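Local coordinates for protein putative aminooxidase (Propionibacterium acnes, PDB 2BA9) that isomerises polyunsaturated fatty acids, producing conjugated linoleic acid, and binds flavin-adenine dinucleotide, at residues L143-F148 with G171-V176. Residues are numbered along the deposited sequence; the frame is centred on the assembly and turned at random.
Sequences LPFDEF and GHFDNV
With CG anti to its backbone N (chi1 -165°), Phe145 lies alongside Phe173, whose own CG sits beside the backbone N and anti to the carbonyl carbon; the two side chains point the same way. The edge of Phe145 meets the face of Phe173 in an edge-to-face pair, with CD2 of Phe145 3.3 Å above the plane of the Phe173 ring, over its centre. The planes are inclined at 56°, and flat apolar rings suit this buried place because one can present an edge where the other offers a face. Asp146 crosses Phe173 at about a right angle, bringing its OD2 within 3.4 Å of Phe173 CB. Its carboxylate is not stranded there, since OD1 forms a salt bridge with Arg158 of helix 158-161, a residue that Phe173 also touches; an acid in the first turn probably also suits the positive end of the helix dipole.

The backbones join where helix 145-151 begins. Phe145 N donates to Val176 O at 3.0 Å, and Asp146 N donates almost straight to Phe173 O (172° at the hydrogen), from above the carbonyl plane. The loop carbonyls thus satisfy amides of the first helical turn, which has no earlier helical carbonyls to pair with. Pro144, at the N-cap position, suits a site that needs no N-H of its own: its CB rests 3.5 Å from Asp174 O, and its CA makes a CA-H...O contact with Val176 O. At the more polar margin, one water donates to both Glu147 OE2 and Asp174 O, while Asn175 ND2 gives a hydrogen bond to Asp174 OD2.

Within the flavin-containing amine oxidoreductase region, the contact fastens the start of helix 145-151 to the loop between helices 166-170 and 178-184. Phe145 also packs on Val181 and Leu182 of helix 178-184, while Trp161 of helix 158-161 touches both phenylalanines.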
ATOM      1  N   LEU A 143      13.988 -14.095   1.692  1.00 25.39           N
ATOM      2  CA  LEU A 143      15.033 -13.354   2.385  1.00 25.70           C
ATOM      3  C   LEU A 143      14.785 -11.845   2.310  1.00 25.58           C
ATOM      4  O   LEU A 143      14.131 -11.378   1.383  1.00 25.49           O
ATOM      5  CB  LEU A 143      16.390 -13.643   1.740  1.00 25.96           C
ATOM      6  CG  LEU A 143      16.973 -15.031   1.938  1.00 27.04           C
ATOM      7  CD1 LEU A 143      18.218 -15.275   1.038  1.00 27.36           C
ATOM      8  CD2 LEU A 143      17.298 -15.207   3.437  1.00 26.51           C
ATOM      9  N   PRO A 144      15.337 -11.068   3.278  1.00 25.87           N
ATOM     10  CA  PRO A 144      15.280  -9.614   3.116  1.00 25.54           C
ATOM     11  C   PRO A 144      15.895  -9.204   1.768  1.00 25.90           C
ATOM     12  O   PRO A 144      16.829  -9.867   1.276  1.00 25.44           O
ATOM     13  CB  PRO A 144      16.084  -9.084   4.304  1.00 25.60           C
ATOM     14  CG  PRO A 144      16.081 -10.190   5.312  1.00 24.98           C
ATOM     15  CD  PRO A 144      16.024 -11.458   4.524  1.00 25.77           C
ATOM     16  N   PHE A 145      15.350  -8.141   1.169  1.00 25.99           N
ATOM     17  CA  PHE A 145      15.718  -7.750  -0.199  1.00 25.88           C
ATOM     18  C   PHE A 145      17.216  -7.618  -0.436  1.00 25.66           C
ATOM     19  O   PHE A 145      17.698  -8.075  -1.469  1.00 25.22           O
ATOM     20  CB  PHE A 145      15.005  -6.463  -0.614  1.00 26.36           C
ATOM     21  CG  PHE A 145      15.050  -6.181  -2.112  1.00 25.47           C
ATOM     22  CD1 PHE A 145      14.494  -7.063  -3.016  1.00 25.44           C
ATOM     23  CD2 PHE A 145      15.593  -4.992  -2.596  1.00 25.61           C
ATOM     24  CE1 PHE A 145      14.527  -6.804  -4.388  1.00 25.64           C
ATOM     25  CE2 PHE A 145      15.618  -4.719  -3.964  1.00 25.81           C
ATOM     26  CZ  PHE A 145      15.081  -5.627  -4.855  1.00 26.20           C
ATOM     27  N   ASP A 146      17.947  -7.015   0.505  1.00 25.63           N
ATOM     28  CA  ASP A 146      19.399  -6.847   0.340  1.00 25.50           C
ATOM     29  C   ASP A 146      20.117  -8.181   0.339  1.00 25.64           C
ATOM     30  O   ASP A 146      21.098  -8.351  -0.395  1.00 26.12           O
ATOM     31  CB  ASP A 146      20.016  -5.973   1.442  1.00 25.36           C
ATOM     32  CG  ASP A 146      19.788  -4.488   1.225  1.00 24.87           C
ATOM     33  OD1 ASP A 146      19.724  -4.031   0.054  1.00 22.17           O
ATOM     34  OD2 ASP A 146      19.683  -3.776   2.250  1.00 23.92           O
ATOM     35  N   GLU A 147      19.664  -9.101   1.191  1.00 25.72           N
ATOM     36  CA  GLU A 147      20.235 -10.450   1.247  1.00 25.93           C
ATOM     37  C   GLU A 147      19.971 -11.188  -0.068  1.00 25.80           C
ATOM     38  O   GLU A 147      20.859 -11.806  -0.641  1.00 26.24           O
ATOM     39  CB  GLU A 147      19.663 -11.231   2.435  1.00 25.84           C
ATOM     40  CG  GLU A 147      20.245 -10.791   3.767  1.00 26.51           C
ATOM     41  CD  GLU A 147      19.715 -11.599   4.939  1.00 27.69           C
ATOM     42  OE1 GLU A 147      19.582 -12.846   4.789  1.00 26.95           O
ATOM     43  OE2 GLU A 147      19.434 -10.979   5.997  1.00 26.77           O
ATOM     44  N   PHE A 148      18.736 -11.104  -0.545  1.00 25.96           N
ATOM     45  CA  PHE A 148      18.376 -11.614  -1.871  1.00 25.73           C
ATOM     46  C   PHE A 148      19.330 -11.091  -2.956  1.00 25.38           C
ATOM     47  O   PHE A 148      19.872 -11.869  -3.744  1.00 24.93           O
ATOM     48  CB  PHE A 148      16.914 -11.247  -2.186  1.00 25.59           C
ATOM     49  CG  PHE A 148      16.538 -11.404  -3.639  1.00 25.79           C
ATOM     50  CD1 PHE A 148      16.168 -12.638  -4.145  1.00 26.17           C
ATOM     51  CD2 PHE A 148      16.567 -10.312  -4.497  1.00 26.28           C
ATOM     52  CE1 PHE A 148      15.822 -12.791  -5.497  1.00 26.34           C
ATOM     53  CE2 PHE A 148      16.216 -10.449  -5.844  1.00 26.53           C
ATOM     54  CZ  PHE A 148      15.841 -11.696  -6.342  1.00 26.76           C
ATOM     55  N   GLY A 171       9.301   0.540   4.002  1.00 25.61           N
ATOM     56  CA  GLY A 171      10.314   0.034   4.915  1.00 25.45           C
ATOM     57  C   GLY A 171      11.627  -0.235   4.232  1.00 25.33           C
ATOM     58  O   GLY A 171      11.859   0.232   3.128  1.00 25.55           O
ATOM     59  N   HIS A 172      12.478  -1.005   4.896  1.00 25.33           N
ATOM     60  CA  HIS A 172      13.886  -1.042   4.561  1.00 25.73           C
ATOM     61  C   HIS A 172      14.348  -2.424   4.102  1.00 25.33           C
ATOM     62  O   HIS A 172      13.938  -3.436   4.648  1.00 24.98           O
ATOM     63  CB  HIS A 172      14.711  -0.522   5.746  1.00 25.82           C
ATOM     64  CG  HIS A 172      14.443   0.917   6.063  1.00 27.52           C
ATOM     65  ND1 HIS A 172      13.288   1.340   6.678  1.00 28.06           N
ATOM     66  CD2 HIS A 172      15.169   2.031   5.820  1.00 29.72           C
ATOM     67  CE1 HIS A 172      13.322   2.654   6.818  1.00 30.65           C
ATOM     68  NE2 HIS A 172      14.454   3.100   6.303  1.00 29.70           N
ATOM     69  N   PHE A 173      15.213  -2.422   3.087  1.00 25.14           N
ATOM     70  CA  PHE A 173      15.687  -3.635   2.426  1.00 25.05           C
ATOM     71  C   PHE A 173      16.550  -4.547   3.310  1.00 25.47           C
ATOM     72  O   PHE A 173      16.745  -5.727   2.988  1.00 25.54           O
ATOM     73  CB  PHE A 173      16.483  -3.266   1.166  1.00 24.59           C
ATOM     74  CG  PHE A 173      15.654  -2.676   0.038  1.00 23.94           C
ATOM     75  CD1 PHE A 173      16.278  -1.914  -0.950  1.00 24.51           C
ATOM     76  CD2 PHE A 173      14.270  -2.890  -0.071  1.00 22.82           C
ATOM     77  CE1 PHE A 173      15.549  -1.363  -2.008  1.00 23.70           C
ATOM     78  CE2 PHE A 173      13.540  -2.341  -1.142  1.00 22.93           C
ATOM     79  CZ  PHE A 173      14.175  -1.580  -2.101  1.00 22.50           C
ATOM     80  N   ASP A 174      17.076  -4.010   4.405  1.00 25.80           N
ATOM     81  CA  ASP A 174      17.821  -4.822   5.369  1.00 26.47           C
ATOM     82  C   ASP A 174      16.936  -5.891   6.061  1.00 26.47           C
ATOM     83  O   ASP A 174      17.453  -6.863   6.603  1.00 26.68           O
ATOM     84  CB  ASP A 174      18.501  -3.926   6.417  1.00 26.52           C
ATOM     85  CG  ASP A 174      17.494  -3.168   7.289  1.00 27.60           C
ATOM     86  OD1 ASP A 174      17.164  -2.014   6.935  1.00 27.76           O
ATOM     87  OD2 ASP A 174      17.039  -3.725   8.317  1.00 28.98           O
ATOM     88  N   ASN A 175      15.613  -5.696   6.040  1.00 26.35           N
ATOM     89  CA  ASN A 175      14.686  -6.619   6.681  1.00 26.25           C
ATOM     90  C   ASN A 175      13.427  -7.019   5.881  1.00 26.20           C
ATOM     91  O   ASN A 175      12.958  -8.137   6.017  1.00 26.51           O
ATOM     92  CB  ASN A 175      14.278  -6.060   8.043  1.00 26.25           C
ATOM     93  CG  ASN A 175      13.515  -4.766   7.934  1.00 25.51           C
ATOM     94  OD1 ASN A 175      12.299  -4.774   7.908  1.00 27.87           O
ATOM     95  ND2 ASN A 175      14.221  -3.650   7.866  1.00 26.97           N
ATOM     96  N   VAL A 176      12.873  -6.139   5.053  1.00 26.18           N
ATOM     97  CA  VAL A 176      11.626  -6.472   4.325  1.00 25.94           C
ATOM     98  C   VAL A 176      11.889  -7.544   3.272  1.00 25.95           C
ATOM     99  O   VAL A 176      12.755  -7.359   2.414  1.00 26.20           O
ATOM    100  CB  VAL A 176      11.013  -5.252   3.636  1.00 25.53           C
ATOM    101  CG1 VAL A 176       9.931  -5.681   2.628  1.00 26.67           C
ATOM    102  CG2 VAL A 176      10.453  -4.287   4.649  1.00 26.74           C
TER
HETATM  103  O   HOH W   1      19.723  -7.977   5.891  1.00 22.00           O